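Local coordinates for protein terminal oxygenase component of carbazole (Janthinobacterium sp., PDB 7BUG) that catalyses the dioxygenation of carbazole at its angular and adjacent carbons, as the Rieske-type terminal oxygenase of carbazole 1,9a-dioxygenase, at residues Phe179-Ile184 with Asp229-His234; Asp261-Ile264 with Leu270-Asn273. All coordinates share one frame; numbering follows the deposited sequence.

Contact 1 of 2, residues Phe179-Ile184 with Asp229-His234. With FE2 (Fe (II) ion), chain E.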
loop_
_atom_site.group_PDB
_atom_site.type_symbol
_atom_site.label_atom_id
_atom_site.label_comp_id
_atom_site.label_asym_id
_atom_site.label_seq_id
_atom_site.Cartn_x
_atom_site.Cartn_y
_atom_site.Cartn_z
ATOM N N PHE A 179 0.255 -23.956 -19.679
ATOM C CA PHE A 179 -0.143 -24.455 -21.009
ATOM C C PHE A 179 0.813 -23.962 -22.104
ATOM O O PHE A 179 0.674 -24.334 -23.247
ATOM C CB PHE A 179 -1.563 -24.014 -21.327
ATOM C CG PHE A 179 -2.160 -24.750 -22.490
ATOM C CD1 PHE A 179 -2.170 -26.140 -22.536
ATOM C CD2 PHE A 179 -2.774 -24.045 -23.507
ATOM C CE1 PHE A 179 -2.739 -26.802 -23.621
ATOM C CE2 PHE A 179 -3.345 -24.712 -24.575
ATOM C CZ PHE A 179 -3.344 -26.088 -24.624
ATOM N N ASP A 180 1.836 -23.218 -21.735
ATOM C CA ASP A 180 2.715 -22.558 -22.730
ATOM C C ASP A 180 3.726 -23.566 -23.293
ATOM O O ASP A 180 4.521 -24.126 -22.528
ATOM C CB ASP A 180 3.395 -21.452 -21.942
ATOM C CG ASP A 180 4.340 -20.604 -22.729
ATOM O OD1 ASP A 180 4.888 -21.115 -23.755
ATOM O OD2 ASP A 180 4.554 -19.469 -22.256
ATOM N N PRO A 181 3.683 -23.927 -24.591
ATOM C CA PRO A 181 4.568 -24.985 -25.057
ATOM C C PRO A 181 6.067 -24.635 -24.970
ATOM O O PRO A 181 6.909 -25.510 -24.767
ATOM C CB PRO A 181 4.131 -25.227 -26.524
ATOM C CG PRO A 181 2.777 -24.529 -26.658
ATOM C CD PRO A 181 2.772 -23.413 -25.626
ATOM N N SER A 182 6.422 -23.364 -25.135
ATOM C CA SER A 182 7.864 -22.962 -25.183
ATOM C C SER A 182 8.461 -22.638 -23.806
ATOM O O SER A 182 9.709 -22.535 -23.689
ATOM C CB SER A 182 8.042 -21.844 -26.116
ATOM O OG SER A 182 7.811 -22.314 -27.427
ATOM N N HIS A 183 7.658 -22.547 -22.740
ATOM C CA HIS A 183 8.135 -22.164 -21.403
ATOM C C HIS A 183 9.052 -23.248 -20.864
ATOM O O HIS A 183 9.734 -22.987 -19.886
ATOM C CB HIS A 183 6.968 -21.860 -20.421
ATOM C CG HIS A 183 6.572 -23.005 -19.571
ATOM N ND1 HIS A 183 5.727 -23.980 -20.023
ATOM C CD2 HIS A 183 6.962 -23.385 -18.341
ATOM C CE1 HIS A 183 5.581 -24.889 -19.093
ATOM N NE2 HIS A 183 6.320 -24.560 -18.020
ATOM N N ILE A 184 9.027 -24.477 -21.415
ATOM C CA ILE A 184 9.815 -25.609 -20.869
ATOM C C ILE A 184 11.327 -25.329 -20.911
ATOM O O ILE A 184 12.031 -25.982 -20.156
ATOM C CB ILE A 184 9.502 -26.894 -21.640
ATOM C CG1 ILE A 184 9.802 -26.759 -23.128
ATOM C CG2 ILE A 184 8.059 -27.299 -21.344
ATOM C CD1 ILE A 184 9.773 -28.078 -23.868
ATOM N N ASP A 229 -2.766 -29.145 -26.706
ATOM C CA ASP A 229 -1.525 -28.598 -27.317
ATOM C C ASP A 229 -0.972 -29.697 -28.229
ATOM O O ASP A 229 -0.472 -30.693 -27.721
ATOM C CB ASP A 229 -0.524 -28.182 -26.226
ATOM C CG ASP A 229 0.865 -27.824 -26.762
ATOM O OD1 ASP A 229 0.995 -27.693 -27.995
ATOM O OD2 ASP A 229 1.819 -27.757 -25.937
ATOM N N LEU A 230 -1.069 -29.497 -29.532
ATOM C CA LEU A 230 -0.601 -30.471 -30.542
ATOM C C LEU A 230 0.684 -29.967 -31.198
ATOM O O LEU A 230 0.982 -30.478 -32.291
ATOM C CB LEU A 230 -1.684 -30.658 -31.604
ATOM C CG LEU A 230 -3.043 -31.104 -31.079
ATOM C CD1 LEU A 230 -3.955 -31.397 -32.257
ATOM C CD2 LEU A 230 -2.921 -32.298 -30.164
ATOM N N ILE A 231 1.443 -29.064 -30.560
ATOM C CA ILE A 231 2.708 -28.553 -31.163
ATOM C C ILE A 231 3.663 -29.735 -31.398
ATOM O O ILE A 231 4.257 -29.729 -32.471
ATOM C CB ILE A 231 3.339 -27.432 -30.317
ATOM C CG1 ILE A 231 4.303 -26.604 -31.153
ATOM C CG2 ILE A 231 4.009 -27.993 -29.071
ATOM C CD1 ILE A 231 4.868 -25.433 -30.409
ATOM N N GLY A 232 3.791 -30.694 -30.461
ATOM C CA GLY A 232 4.668 -31.879 -30.585
ATOM C C GLY A 232 4.233 -32.869 -31.670
ATOM O O GLY A 232 5.021 -33.777 -32.002
ATOM N N GLU A 233 3.028 -32.747 -32.230
ATOM C CA GLU A 233 2.494 -33.741 -33.191
ATOM C C GLU A 233 3.202 -33.600 -34.534
ATOM O O GLU A 233 3.681 -34.637 -35.039
ATOM C CB GLU A 233 0.986 -33.601 -33.408
ATOM C CG GLU A 233 0.182 -34.369 -32.377
ATOM C CD GLU A 233 -1.013 -35.110 -32.943
ATOM O OE1 GLU A 233 -1.590 -34.639 -33.958
ATOM O OE2 GLU A 233 -1.352 -36.163 -32.375
ATOM N N HIS A 234 3.185 -32.401 -35.113
ATOM C CA HIS A 234 3.823 -32.098 -36.420
ATOM C C HIS A 234 5.039 -31.172 -36.229
ATOM O O HIS A 234 5.681 -30.857 -37.241
ATOM C CB HIS A 234 2.778 -31.554 -37.407
ATOM C CG HIS A 234 1.627 -32.484 -37.625
ATOM N ND1 HIS A 234 1.712 -33.590 -38.465
ATOM C CD2 HIS A 234 0.376 -32.495 -37.110
ATOM C CE1 HIS A 234 0.558 -34.230 -38.466
ATOM N NE2 HIS A 234 -0.279 -33.575 -37.645
HETATM FE FE FE2 E . 6.386 -25.391 -16.216
HETATM O O HOH W 1 1.614 -26.925 -23.519
HETATM O O HOH W 2 5.622 -27.007 -16.520
HETATM O O HOH W 3 4.211 -25.085 -16.159
#
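Asp229 lies against both Phe179 and Pro181, and these three buried residues make the tight part of the contact. Phe179 CE1 reaches Asp229 CB at 3.7 Å, ring and carboxylate planes standing 79° apart. Asp229 CG stands anti to the backbone N (chi1 171°), which turns the carboxylate toward Pro181. That compact ring, suited to a turn just after helix 171-179, sets CG 3.4 Å from Asp229 OD2 and CB 3.8 Å from Ile231 CG2. No direct hydrogen bond joins the segments; water 1 lies between them, within hydrogen-bonding distance of Phe179 O and, at 2.6 Å, of Asp229 OD2. The other oxygen, OD1, closes an Asx turn by accepting from Ile231 N at 2.9 Å. With an alanine here both oxygens are gone; Ile231 N would probably lose its turn partner, water 1 would keep only Phe179 O of this pair, and a gap would be likely to open beside Pro181 CG. His183 ND1 gives a nearly straight bond (177°) to Asp180 O, which fixes the imidazole's rotation while NE2 binds the iron at 2.0 Å alongside His187 and Asp333. Asp180 OD2 is hydrogen-bonded to cluster-binding His93 of a neighbouring subunit. Beyond Ile231 the chain runs out to solvent, where Gly232, Glu233 and His234 are exposed.

Contact 2 of 2, residues Asp261-Ile264 with Leu270-Asn273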
loop_
_atom_site.group_PDB
_atom_site.type_symbol
_atom_site.label_atom_id
_atom_site.label_comp_id
_atom_site.label_asym_id
_atom_site.label_seq_id
_atom_site.Cartn_x
_atom_site.Cartn_y
_atom_site.Cartn_z
ATOM N N ASP A 261 0.474 -35.901 -24.144
ATOM C CA ASP A 261 -0.870 -35.257 -24.172
ATOM C C ASP A 261 -0.890 -34.137 -23.127
ATOM O O ASP A 261 -0.662 -34.432 -21.947
ATOM C CB ASP A 261 -2.021 -36.232 -23.891
ATOM C CG ASP A 261 -2.084 -37.400 -24.852
ATOM O OD1 ASP A 261 -1.943 -37.165 -26.068
ATOM O OD2 ASP A 261 -2.296 -38.541 -24.374
ATOM N N ILE A 262 -1.082 -32.911 -23.589
ATOM C CA ILE A 262 -1.108 -31.714 -22.709
ATOM C C ILE A 262 -2.417 -31.009 -23.022
ATOM O O ILE A 262 -2.633 -30.655 -24.187
ATOM C CB ILE A 262 0.058 -30.757 -22.963
ATOM C CG1 ILE A 262 1.385 -31.447 -22.662
ATOM C CG2 ILE A 262 -0.138 -29.485 -22.124
ATOM C CD1 ILE A 262 2.599 -30.588 -22.917
ATOM N N SER A 263 -3.241 -30.753 -22.020
ATOM C CA SER A 263 -4.529 -30.082 -22.278
ATOM C C SER A 263 -4.856 -29.155 -21.111
ATOM O O SER A 263 -4.424 -29.426 -19.971
ATOM C CB SER A 263 -5.639 -31.099 -22.514
ATOM O OG SER A 263 -5.678 -32.051 -21.469
ATOM N N ILE A 264 -5.541 -28.074 -21.450
ATOM C CA ILE A 264 -6.046 -27.124 -20.446
ATOM C C ILE A 264 -7.573 -27.138 -20.526
ATOM O O ILE A 264 -8.143 -27.187 -21.633
ATOM C CB ILE A 264 -5.445 -25.726 -20.658
ATOM C CG1 ILE A 264 -5.788 -24.809 -19.483
ATOM C CG2 ILE A 264 -5.904 -25.138 -22.004
ATOM C CD1 ILE A 264 -5.046 -25.118 -18.180
ATOM N N LEU A 270 -4.878 -27.879 -15.820
ATOM C CA LEU A 270 -3.962 -28.492 -16.801
ATOM C C LEU A 270 -3.869 -29.993 -16.524
ATOM O O LEU A 270 -3.746 -30.437 -15.361
ATOM C CB LEU A 270 -2.586 -27.841 -16.648
ATOM C CG LEU A 270 -1.518 -28.235 -17.674
ATOM C CD1 LEU A 270 -1.747 -27.509 -18.993
ATOM C CD2 LEU A 270 -0.120 -27.931 -17.152
ATOM N N LYS A 271 -3.848 -30.775 -17.602
ATOM C CA LYS A 271 -3.555 -32.218 -17.573
ATOM C C LYS A 271 -2.337 -32.487 -18.443
ATOM O O LYS A 271 -2.322 -32.086 -19.615
ATOM C CB LYS A 271 -4.762 -32.999 -18.074
ATOM C CG LYS A 271 -4.511 -34.499 -18.132
ATOM C CD LYS A 271 -5.690 -35.277 -18.650
ATOM C CE LYS A 271 -5.345 -36.715 -18.922
ATOM N NZ LYS A 271 -6.519 -37.480 -19.395
ATOM N N VAL A 272 -1.357 -33.156 -17.847
ATOM C CA VAL A 272 -0.130 -33.552 -18.589
ATOM C C VAL A 272 0.049 -35.053 -18.421
ATOM O O VAL A 272 0.136 -35.535 -17.281
ATOM C CB VAL A 272 1.115 -32.813 -18.089
ATOM C CG1 VAL A 272 2.344 -33.191 -18.926
ATOM C CG2 VAL A 272 0.925 -31.316 -18.021
ATOM N N ASN A 273 0.027 -35.745 -19.542
ATOM C CA ASN A 273 -0.013 -37.221 -19.562
ATOM C C ASN A 273 0.998 -37.755 -20.559
ATOM O O ASN A 273 0.910 -37.410 -21.740
ATOM C CB ASN A 273 -1.381 -37.718 -20.026
ATOM C CG ASN A 273 -1.477 -39.220 -19.913
ATOM O OD1 ASN A 273 -0.827 -39.838 -19.075
ATOM N ND2 ASN A 273 -2.308 -39.802 -20.741
HETATM O O HOH W 4 -3.890 -34.005 -21.472
#
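Two adjacent antiparallel strands, 261-264 and 270-273, form a largely buried backbone contact within the beta hairpin 261-265/269-273 of the seven-stranded catalytic-domain sheet. Their short axes approach to 4.7 Å at 175°. Asp261 with Asn273 and Ser263 with Lys271 are hydrogen-bonded pairs, each closed by two backbone bonds: Asp261 N to Asn273 O and Asn273 N to Asp261 O, then Ser263 N to Lys271 O and, in return, Lys271 N to Ser263 O at 2.8 Å. Ile262 with Val272 and Ile264 with Leu270 are the non-hydrogen-bonded pairs between and beyond them, where CA-H groups lean on carbonyls, as Ile262 CA does on Lys271 O at 3.3 Å. Successive side chains point to opposite sides of the sheet, and here one side is apolar and the other polar, in a domain family whose helix-grip fold, related to Bet v 1, sets helices against a curved antiparallel sheet.

Branched apolar residues fit the face turned to helix 171-179. Ile262 and Leu270 run alongside each other in the same direction, with Ile262 CG2 4.0 Å from Leu270 CD1. Ile264 puts CG1 anti to its backbone N (chi1 -171°), and the second torsion then swings CD1 across to 4.0 Å from Leu270 CB.

The other face is polar. Ser263 OG packs 3.6 Å from Lys271 CB, is hydrogen-bonded to Trp265 NE1 and meets water 4 at 2.6 Å; that water also donates to Lys271 O. A small hydroxyl suits a place so close to the lysine chain, which runs on extended and carries NZ away to the carbonyl of Pro151. At the more exposed end, Asp261 and Asn273 are neighbours, carboxylate and amide planes 47° apart, with Asp261 OD2 3.8 Å from Asn273 ND2.

In the fold
Both contacts are chiefly buried, yet contact 1 runs out to an exposed end, whereas contact 2 sits nearer the chain's centre and reaches the surface mainly at Asp261. They meet through Phe179, whose ring packs on Ile264 and Leu270 of the hairpin, and through a probable backbone hydrogen bond from Asp229 N to Ile262 O, which places strand 226-229 beside strand 261-265. Chemistry follows position: in contact 1 the end of helix 171-179 and the loop after it meet the end of strand 226-229 through one carboxylate, a water and small apolar patches, while repeated backbone bonding holds the strands of contact 2. Residues 179-184 supply an iron ligand; the side chain of Leu270 only approaches the site.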